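Local coordinates for esterase (Capnocytophaga ochracea, PDB 4W9R), which is of unknown function but belongs to the putative esterase family of alpha/beta hydrolases, so it may hydrolyse ester bonds, at residues 32-37 with 112-117; 231-236 with 268-273. All blocks are in the same frame, centred on the assembly; numbering follows the deposited sequence.

Contact 1: 32-37 with 112-117; sequences RQAYPL and PIADLK
Two neighbouring parallel strands of the alpha/beta-hydrolase sheet start side by side here, and their first pairings show how a bulge is absorbed in a parallel ladder. Three backbone hydrogen bonds carry the pairing. Tyr35 N donates a hydrogen bond to Pro112 O at 3.0 Å, almost along the C=O axis, and Ala114 N returns a nearly straight bond to Tyr35 O. That donor stands above the carbonyl plane of Tyr35. Beyond it residues 112-117 turn a corner at Asp115, so the register slips by two: Tyr35 pairs with Ile113, but Leu37 with Lys117. Leu37 N then reaches Leu116 O at 3.0 Å, in the carbonyl plane. Among the side chains, Tyr35 OH accepts a hydrogen bond from Gln33 NE2 at 3.0 Å, to be read with caution because Gln33 is poorly ordered; OH is also hydrogen-bonded to Thr30 O.

Apolar contacts line both faces. With Tyr35, Leu37, Ile113 and Lys117 on one face, Ile113 CG2, anti to its backbone N, meets Leu37 CB at 3.7 Å. On the other, Ala34 CB lies 4.0 Å from Ala114 CB, and Pro36 CB is 4.2 Å from Leu116 CB.

Helix 91-110 packs against Ile113 and Lys117, whose NZ bonds to Thr140 O. Strand 67-71 flanks strand 35-40 on its other side.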
# COMPACT_ATOMS: atom_id res chain seq x y z
N ARG B 32 10.91 -2.87 -27.92
CA ARG B 32 12.29 -2.43 -28.06
C ARG B 32 13.01 -2.41 -26.71
O ARG B 32 14.23 -2.29 -26.65
CB ARG B 32 12.34 -1.04 -28.70
N GLN B 33 12.24 -2.52 -25.63
CA GLN B 33 12.81 -2.58 -24.29
C GLN B 33 12.27 -3.78 -23.53
O GLN B 33 11.28 -4.39 -23.94
CB GLN B 33 12.52 -1.29 -23.51
CG GLN B 33 11.05 -1.05 -23.23
CD GLN B 33 10.82 0.11 -22.28
OE1 GLN B 33 11.76 0.63 -21.68
NE2 GLN B 33 9.57 0.53 -22.14
N ALA B 34 12.92 -4.13 -22.42
CA ALA B 34 12.54 -5.30 -21.64
C ALA B 34 11.92 -4.91 -20.30
O ALA B 34 12.26 -3.87 -19.73
CB ALA B 34 13.74 -6.20 -21.42
N TYR B 35 11.01 -5.74 -19.81
CA TYR B 35 10.35 -5.48 -18.53
C TYR B 35 10.55 -6.63 -17.56
O TYR B 35 10.51 -7.79 -17.95
CB TYR B 35 8.85 -5.25 -18.74
CG TYR B 35 8.50 -4.25 -19.81
CD1 TYR B 35 8.39 -2.89 -19.52
CD2 TYR B 35 8.26 -4.66 -21.12
CE1 TYR B 35 8.06 -1.98 -20.50
CE2 TYR B 35 7.93 -3.75 -22.11
CZ TYR B 35 7.83 -2.41 -21.79
OH TYR B 35 7.51 -1.49 -22.77
N PRO B 36 10.75 -6.30 -16.27
CA PRO B 36 10.79 -7.33 -15.23
C PRO B 36 9.39 -7.90 -15.01
O PRO B 36 8.41 -7.16 -15.13
CB PRO B 36 11.28 -6.57 -13.99
CG PRO B 36 11.93 -5.33 -14.53
CD PRO B 36 11.15 -4.98 -15.76
N LEU B 37 9.30 -9.18 -14.69
CA LEU B 37 8.02 -9.84 -14.50
C LEU B 37 7.71 -10.08 -13.03
O LEU B 37 8.56 -10.58 -12.28
CB LEU B 37 7.98 -11.17 -15.26
CG LEU B 37 6.76 -12.06 -15.03
CD1 LEU B 37 5.48 -11.35 -15.44
CD2 LEU B 37 6.91 -13.37 -15.79
N PRO B 112 8.63 -9.17 -24.11
CA PRO B 112 10.07 -9.08 -23.84
C PRO B 112 10.36 -8.99 -22.35
O PRO B 112 10.57 -7.90 -21.82
CB PRO B 112 10.48 -7.80 -24.56
CG PRO B 112 9.24 -6.97 -24.59
CD PRO B 112 8.11 -7.94 -24.74
N ILE B 113 10.37 -10.14 -21.68
CA ILE B 113 10.60 -10.19 -20.24
C ILE B 113 12.09 -10.11 -19.90
O ILE B 113 12.90 -10.82 -20.48
CB ILE B 113 10.01 -11.47 -19.61
CG1 ILE B 113 8.52 -11.58 -19.93
CG2 ILE B 113 10.25 -11.50 -18.11
CD1 ILE B 113 7.71 -10.37 -19.50
N ALA B 114 12.43 -9.24 -18.96
CA ALA B 114 13.82 -9.07 -18.53
C ALA B 114 14.28 -10.25 -17.68
O ALA B 114 13.52 -11.19 -17.43
CB ALA B 114 13.98 -7.77 -17.75
N ASP B 115 15.53 -10.20 -17.23
CA ASP B 115 16.11 -11.30 -16.47
C ASP B 115 15.57 -11.38 -15.05
O ASP B 115 15.75 -12.39 -14.36
CB ASP B 115 17.64 -11.18 -16.44
CG ASP B 115 18.27 -11.44 -17.79
OD1 ASP B 115 17.64 -11.11 -18.82
OD2 ASP B 115 19.40 -11.97 -17.82
N LEU B 116 14.91 -10.32 -14.60
CA LEU B 116 14.34 -10.29 -13.26
C LEU B 116 12.87 -10.71 -13.26
O LEU B 116 12.02 -10.04 -13.84
CB LEU B 116 14.46 -8.89 -12.65
CG LEU B 116 13.84 -8.74 -11.26
CD1 LEU B 116 14.50 -9.69 -10.27
CD2 LEU B 116 13.92 -7.31 -10.77
N LYS B 117 12.59 -11.83 -12.61
CA LYS B 117 11.23 -12.34 -12.49
C LYS B 117 10.89 -12.60 -11.03
O LYS B 117 11.53 -13.43 -10.38
CB LYS B 117 11.05 -13.61 -13.32
CG LYS B 117 11.21 -13.41 -14.82
CD LYS B 117 11.30 -14.73 -15.57
CE LYS B 117 12.74 -15.15 -15.81
NZ LYS B 117 13.51 -15.37 -14.55

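Contact 2: 231-236 with 268-273; sequences MCFDIY and KQLGVK
This is an apolar contact between two chain segments leaving their helices, set close to the centre of the chain beside the alpha/beta-hydrolase sheet. Helix 217-232 ends just before Phe233, which departs from helical geometry, and the chain continues into a short 3-10 turn, where Tyr236 N bonds to Phe233 O at 2.8 Å. Helix 255-270 gives way to Gly271, whose positive phi of 67° is readily adopted by glycine. No hydrogen bond joins the two segments; the contact rests on Leu270, a buried side chain that points at the other segment and has its two methyls divided among three neighbours.

Leu270 CD1 packs against Ile235 CG2 at 3.7 Å, with the two side chains crossing obliquely. That methyl of Ile235 occupies the crowded position between its own backbone N and carbonyl carbon, because CG1 stands anti to N (chi1 -167°). Ile235 CG2 also lies 3.7 Å from Gln269 OE1, where the extended glutamine chain crosses Ile235 at about a right angle. Gln269 also touches Arg170, while Ile235 packs further back on Thr265 and Ile266.

The two aromatic residues contact the other methyl of Leu270. Phe233 rests on Met63 and Pro64 as well, and Tyr236 makes a cation-pi contact with Lys274. Leu270 CD2 lies 3.7 Å from Tyr236 CB and 3.6 Å from Phe233 CD2, which it meets at the ring edge, near the ring plane.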
# COMPACT_ATOMS: atom_id res chain seq x y z
N MSE B 231 12.81 -2.05 -1.49
CA MSE B 231 14.16 -2.52 -1.25
C MSE B 231 14.75 -3.30 -2.42
O MSE B 231 15.94 -3.19 -2.72
CB MSE B 231 14.20 -3.39 0.01
CG MSE B 231 13.95 -2.61 1.29
SE MSE B 231 13.87 -3.76 2.85
CE MSE B 231 12.37 -4.87 2.29
N CYS B 232 13.91 -4.09 -3.08
CA CYS B 232 14.36 -4.93 -4.19
C CYS B 232 14.83 -4.08 -5.37
O CYS B 232 15.86 -4.37 -5.98
CB CYS B 232 13.24 -5.88 -4.62
SG CYS B 232 13.68 -6.99 -5.97
N PHE B 233 14.06 -3.05 -5.69
CA PHE B 233 14.34 -2.18 -6.82
C PHE B 233 15.16 -0.94 -6.44
O PHE B 233 15.37 -0.06 -7.27
CB PHE B 233 13.04 -1.76 -7.50
CG PHE B 233 12.36 -2.88 -8.23
CD1 PHE B 233 11.39 -3.65 -7.61
CD2 PHE B 233 12.70 -3.17 -9.54
CE1 PHE B 233 10.77 -4.68 -8.28
CE2 PHE B 233 12.08 -4.21 -10.22
CZ PHE B 233 11.11 -4.96 -9.59
N ASP B 234 15.59 -0.88 -5.18
CA ASP B 234 16.25 0.30 -4.62
C ASP B 234 17.41 0.84 -5.45
O ASP B 234 17.65 2.05 -5.48
CB ASP B 234 16.74 -0.02 -3.21
CG ASP B 234 17.32 1.20 -2.51
OD1 ASP B 234 16.53 2.05 -2.04
OD2 ASP B 234 18.56 1.30 -2.42
N ILE B 235 18.14 -0.05 -6.12
CA ILE B 235 19.29 0.36 -6.93
C ILE B 235 18.87 1.26 -8.10
O ILE B 235 19.69 2.02 -8.63
CB ILE B 235 20.05 -0.88 -7.48
CG1 ILE B 235 21.42 -0.48 -8.04
CG2 ILE B 235 19.22 -1.61 -8.52
CD1 ILE B 235 22.32 0.19 -7.03
N TYR B 236 17.60 1.19 -8.48
CA TYR B 236 17.09 1.97 -9.61
C TYR B 236 16.88 3.43 -9.23
O TYR B 236 16.81 4.30 -10.10
CB TYR B 236 15.77 1.36 -10.11
CG TYR B 236 15.27 1.91 -11.43
CD1 TYR B 236 14.42 3.01 -11.47
CD2 TYR B 236 15.64 1.32 -12.63
CE1 TYR B 236 13.96 3.51 -12.67
CE2 TYR B 236 15.18 1.81 -13.84
CZ TYR B 236 14.34 2.90 -13.85
OH TYR B 236 13.88 3.40 -15.06
N LYS B 268 22.40 -5.72 -13.88
CA LYS B 268 22.66 -7.04 -13.34
C LYS B 268 21.49 -7.55 -12.50
O LYS B 268 21.02 -8.67 -12.68
CB LYS B 268 23.95 -7.04 -12.51
CG LYS B 268 24.38 -8.42 -12.05
CD LYS B 268 25.76 -8.39 -11.40
CE LYS B 268 26.24 -9.79 -11.06
NZ LYS B 268 27.62 -9.79 -10.50
N GLN B 269 21.03 -6.72 -11.56
CA GLN B 269 19.94 -7.10 -10.67
C GLN B 269 18.56 -7.02 -11.33
O GLN B 269 17.77 -7.95 -11.22
CB GLN B 269 19.95 -6.22 -9.42
CG GLN B 269 21.28 -6.19 -8.68
CD GLN B 269 21.20 -5.43 -7.37
OE1 GLN B 269 20.17 -4.83 -7.06
NE2 GLN B 269 22.28 -5.46 -6.60
N LEU B 270 18.28 -5.90 -12.00
CA LEU B 270 16.94 -5.66 -12.54
C LEU B 270 16.77 -6.12 -13.99
O LEU B 270 15.65 -6.13 -14.50
CB LEU B 270 16.59 -4.17 -12.42
CG LEU B 270 15.99 -3.67 -11.11
CD1 LEU B 270 16.83 -4.05 -9.90
CD2 LEU B 270 15.79 -2.17 -11.18
N GLY B 271 17.86 -6.49 -14.64
CA GLY B 271 17.81 -6.97 -16.01
C GLY B 271 17.42 -5.95 -17.06
O GLY B 271 17.11 -6.31 -18.19
N VAL B 272 17.42 -4.67 -16.69
CA VAL B 272 17.07 -3.61 -17.63
C VAL B 272 18.21 -2.61 -17.81
O VAL B 272 19.02 -2.40 -16.90
CB VAL B 272 15.80 -2.84 -17.18
CG1 VAL B 272 14.60 -3.77 -17.16
CG2 VAL B 272 16.02 -2.20 -15.82
N LYS B 273 18.26 -1.98 -18.98
CA LYS B 273 19.26 -0.96 -19.25
C LYS B 273 18.63 0.42 -19.09
O LYS B 273 17.80 0.83 -19.90
CB LYS B 273 19.84 -1.12 -20.66
CG LYS B 273 20.43 -2.49 -20.95
CD LYS B 273 20.77 -2.63 -22.43
CE LYS B 273 21.34 -4.01 -22.74
NZ LYS B 273 22.63 -4.26 -22.04

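How the contacts relate
From the N terminus, contact 1 closes first: strand 35-40 is rejoined at 112-117 after a largely helical excursion that includes helices 43-59 and 91-110. The chain then completes the sheet through strand 205-213 and runs down helix 217-232, before contact 2 closes a second, wholly separate loop between 231-236 and 268-273, with helices 241-248 and 255-270 in its course. The loops lie in series, neither nesting nor crossing. Contacts 1 and 2 nevertheless touch, their centres about 11 Å apart. The Leu116 side chain lies against Phe233 and the backbone oxygen of Leu270, and the Ala34 carbonyl oxygen against the Val272 side chain, joining the start of the central strands to these two helix ends.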